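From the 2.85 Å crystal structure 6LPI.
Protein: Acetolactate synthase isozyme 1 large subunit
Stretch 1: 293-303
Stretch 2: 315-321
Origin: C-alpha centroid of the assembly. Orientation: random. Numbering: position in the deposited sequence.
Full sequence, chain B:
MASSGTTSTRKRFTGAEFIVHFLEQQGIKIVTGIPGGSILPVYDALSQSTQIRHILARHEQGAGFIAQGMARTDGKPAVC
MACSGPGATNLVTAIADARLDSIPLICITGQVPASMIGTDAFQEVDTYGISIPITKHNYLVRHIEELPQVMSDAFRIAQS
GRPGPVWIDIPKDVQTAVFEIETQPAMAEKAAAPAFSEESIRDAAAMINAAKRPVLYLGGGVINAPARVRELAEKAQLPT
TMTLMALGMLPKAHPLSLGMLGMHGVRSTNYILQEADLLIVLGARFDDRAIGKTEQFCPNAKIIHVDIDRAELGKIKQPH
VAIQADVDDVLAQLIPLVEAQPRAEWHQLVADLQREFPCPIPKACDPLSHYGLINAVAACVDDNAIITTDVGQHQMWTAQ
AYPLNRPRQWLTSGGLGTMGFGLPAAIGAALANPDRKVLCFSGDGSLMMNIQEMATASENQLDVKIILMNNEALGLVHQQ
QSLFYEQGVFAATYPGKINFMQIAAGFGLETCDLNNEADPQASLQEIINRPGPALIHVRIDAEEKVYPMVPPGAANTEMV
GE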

# COMPACT_ATOMS: atom_id res chain seq x y z
N LYS B 293 -16.12 10.92 -9.19
CA LYS B 293 -17.38 10.24 -9.51
C LYS B 293 -17.19 9.31 -10.70
O LYS B 293 -16.90 9.77 -11.82
CB LYS B 293 -18.50 11.23 -9.79
CG LYS B 293 -19.13 11.77 -8.53
CD LYS B 293 -20.60 12.03 -8.72
CE LYS B 293 -21.34 10.75 -9.02
NZ LYS B 293 -22.75 11.03 -9.37
N THR B 294 -17.32 8.01 -10.45
CA THR B 294 -16.98 6.99 -11.43
C THR B 294 -17.62 7.24 -12.79
O THR B 294 -16.95 7.28 -13.82
CB THR B 294 -17.41 5.63 -10.89
OG1 THR B 294 -16.76 5.41 -9.63
CG2 THR B 294 -17.06 4.55 -11.86
N GLU B 295 -18.93 7.44 -12.80
CA GLU B 295 -19.65 7.53 -14.06
C GLU B 295 -19.29 8.78 -14.86
O GLU B 295 -19.51 8.81 -16.08
CB GLU B 295 -21.15 7.45 -13.78
CG GLU B 295 -21.55 6.20 -12.99
CD GLU B 295 -21.36 6.35 -11.48
OE1 GLU B 295 -21.34 7.50 -10.98
OE2 GLU B 295 -21.23 5.30 -10.78
N GLN B 296 -18.71 9.80 -14.23
CA GLN B 296 -18.35 11.01 -14.95
C GLN B 296 -16.87 11.06 -15.27
O GLN B 296 -16.36 12.10 -15.68
CB GLN B 296 -18.73 12.26 -14.14
CG GLN B 296 -20.11 12.22 -13.55
CD GLN B 296 -21.18 12.41 -14.60
OE1 GLN B 296 -20.89 12.40 -15.80
NE2 GLN B 296 -22.41 12.60 -14.16
N PHE B 297 -16.17 9.94 -15.16
CA PHE B 297 -14.73 9.93 -15.33
C PHE B 297 -14.42 9.32 -16.68
O PHE B 297 -14.56 8.11 -16.87
CB PHE B 297 -14.02 9.14 -14.23
CG PHE B 297 -12.54 9.07 -14.45
CD1 PHE B 297 -11.75 10.21 -14.30
CD2 PHE B 297 -11.93 7.89 -14.83
CE1 PHE B 297 -10.38 10.16 -14.52
CE2 PHE B 297 -10.56 7.84 -15.07
CZ PHE B 297 -9.79 8.97 -14.91
N CYS B 298 -13.98 10.16 -17.60
CA CYS B 298 -13.69 9.74 -18.96
C CYS B 298 -14.84 8.96 -19.56
O CYS B 298 -14.66 7.79 -19.92
CB CYS B 298 -12.42 8.88 -18.98
SG CYS B 298 -11.02 9.62 -18.06
N PRO B 299 -16.00 9.59 -19.80
CA PRO B 299 -17.13 8.81 -20.32
C PRO B 299 -16.87 8.32 -21.73
O PRO B 299 -17.16 7.16 -22.05
CB PRO B 299 -18.31 9.79 -20.26
CG PRO B 299 -17.85 10.91 -19.36
CD PRO B 299 -16.37 10.99 -19.52
N ASN B 300 -16.29 9.16 -22.59
CA ASN B 300 -16.09 8.80 -23.98
C ASN B 300 -14.84 7.98 -24.22
O ASN B 300 -14.38 7.89 -25.36
CB ASN B 300 -16.06 10.06 -24.84
CG ASN B 300 -17.42 10.64 -25.01
OD1 ASN B 300 -18.41 9.90 -24.92
ND2 ASN B 300 -17.50 11.95 -25.22
N ALA B 301 -14.34 7.29 -23.21
CA ALA B 301 -13.08 6.57 -23.33
C ALA B 301 -13.35 5.09 -23.22
O ALA B 301 -14.04 4.63 -22.30
CB ALA B 301 -12.08 7.00 -22.25
N LYS B 302 -12.86 4.35 -24.20
CA LYS B 302 -12.76 2.91 -24.06
C LYS B 302 -11.59 2.64 -23.12
O LYS B 302 -10.67 3.45 -23.00
CB LYS B 302 -12.57 2.23 -25.41
CG LYS B 302 -13.71 2.50 -26.36
CD LYS B 302 -14.12 1.28 -27.12
CE LYS B 302 -15.49 1.48 -27.72
NZ LYS B 302 -16.44 1.85 -26.63
N ILE B 303 -11.64 1.52 -22.42
CA ILE B 303 -10.68 1.27 -21.37
C ILE B 303 -9.99 -0.06 -21.60
O ILE B 303 -10.64 -1.08 -21.87
CB ILE B 303 -11.34 1.32 -19.98
CG1 ILE B 303 -11.80 2.76 -19.69
CG2 ILE B 303 -10.40 0.75 -18.91
CD1 ILE B 303 -12.54 2.93 -18.39
N LYS B 315 -14.24 -4.06 -11.15
CA LYS B 315 -14.76 -3.70 -9.83
C LYS B 315 -15.42 -2.33 -9.85
O LYS B 315 -16.47 -2.16 -9.23
CB LYS B 315 -13.64 -3.75 -8.80
CG LYS B 315 -14.04 -3.24 -7.43
CD LYS B 315 -12.85 -3.28 -6.50
CE LYS B 315 -11.96 -2.06 -6.65
NZ LYS B 315 -10.97 -2.02 -5.54
N ILE B 316 -14.86 -1.35 -10.59
CA ILE B 316 -15.36 0.02 -10.54
C ILE B 316 -15.74 0.55 -11.92
O ILE B 316 -16.80 1.17 -12.08
CB ILE B 316 -14.36 0.95 -9.84
CG1 ILE B 316 -14.10 0.39 -8.42
CG2 ILE B 316 -14.90 2.36 -9.83
CD1 ILE B 316 -13.68 1.38 -7.40
N LYS B 317 -14.86 0.39 -12.91
CA LYS B 317 -15.15 0.69 -14.31
C LYS B 317 -15.03 -0.58 -15.14
O LYS B 317 -14.14 -1.40 -14.92
CB LYS B 317 -14.19 1.76 -14.91
CG LYS B 317 -14.37 3.19 -14.40
CD LYS B 317 -15.59 3.89 -14.97
CE LYS B 317 -15.18 5.00 -15.92
NZ LYS B 317 -16.38 5.81 -16.29
N GLN B 318 -15.93 -0.77 -16.09
CA GLN B 318 -15.88 -1.99 -16.87
C GLN B 318 -14.93 -1.78 -18.04
O GLN B 318 -15.07 -0.79 -18.77
CB GLN B 318 -17.26 -2.38 -17.36
CG GLN B 318 -18.26 -2.55 -16.22
CD GLN B 318 -18.20 -3.90 -15.56
OE1 GLN B 318 -18.58 -4.05 -14.39
NE2 GLN B 318 -17.76 -4.91 -16.32
N PRO B 319 -13.91 -2.61 -18.21
CA PRO B 319 -12.95 -2.38 -19.29
C PRO B 319 -13.43 -3.05 -20.58
O PRO B 319 -14.27 -3.96 -20.58
CB PRO B 319 -11.67 -3.06 -18.77
CG PRO B 319 -12.15 -4.18 -17.94
CD PRO B 319 -13.52 -3.76 -17.37
N HIS B 320 -12.90 -2.55 -21.69
CA HIS B 320 -13.18 -3.18 -22.96
C HIS B 320 -12.19 -4.29 -23.27
O HIS B 320 -12.52 -5.25 -23.96
CB HIS B 320 -13.20 -2.12 -24.05
CG HIS B 320 -14.31 -1.14 -23.88
ND1 HIS B 320 -14.33 -0.20 -22.87
CD2 HIS B 320 -15.44 -0.93 -24.60
CE1 HIS B 320 -15.42 0.54 -22.97
NE2 HIS B 320 -16.11 0.12 -24.01
N VAL B 321 -10.98 -4.18 -22.73
CA VAL B 321 -10.02 -5.27 -22.74
C VAL B 321 -9.47 -5.36 -21.33
O VAL B 321 -8.97 -4.37 -20.79
CB VAL B 321 -8.89 -5.03 -23.76
CG1 VAL B 321 -7.74 -6.01 -23.54
CG2 VAL B 321 -9.44 -5.13 -25.15

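What anchors the first part of stretch 1 to stretch 2? The ammonium group of Lys317 does, by donating two hydrogen bonds to backbone carbonyls: NZ of Lys317 lies 2.9 Å from O of Thr294 and 3.0 Å from O of Phe297. Lysine suits the place because its chain is long enough to bridge a gap in which the CA atoms of Thr294 and Lys317 are 7.2 Å apart, and its charged end can serve more than one acceptor. CA-to-CB points toward stretch 1, and the chain then bends through chi1 and chi2 both m before chi4, near t, carries NZ to the carbonyls. O of Thr294 also accepts a bond from its own stretch, with N of Phe297 at 3.1 Å, so the lysine joins a turn that is already closed on itself.

How is the other end fastened? Here the backbones meet directly, with the CA atoms of Ile303 and Pro319 4.8 Å apart. O of Ile303 accepts two hydrogen bonds, from N of His320 at 2.7 Å and from N of Val321 at 3.2 Å. Proline has no amide hydrogen to give, so the two residues that follow it supply the NH groups.

What does the His320 side chain add? Its CA-to-CB bond points toward stretch 1, and Lys302 lays its aliphatic chain over one ring face, with CD of Lys302 3.9 Å from the ring centroid in a CH-pi contact. The long methylene chain can cover the ring while the amino group reaches beyond it; NZ of Lys302 comes within 3.2 Å of NE2 of His320. On the backbone side, ND1 of His320 is 3.2 Å from N of Ile303. Whether either close pair is a hydrogen bond remains open.

What packing fills the space between these polar sites? The two stretches together bury 513 Å², and Ile303 and Lys317 contribute most, at 112 and 110 Å². Ile303, buried in the assembly, sets CG2 4.0 Å from CB of Pro319 and CD1 4.0 Å from CB of Lys317. The methylenes of Lys317 also pack as an apolar surface: its CD is 3.5 Å from CG2 of Thr294, and its CE approaches the ring edge of Phe297, 4.5 Å from CD2. The CA-to-CB bond of Thr294 points toward stretch 2, and its small side chain fits closely there, with CG2 3.4 Å from O of Ile316 and OG1 3.6 Å from CG2 of Ile316.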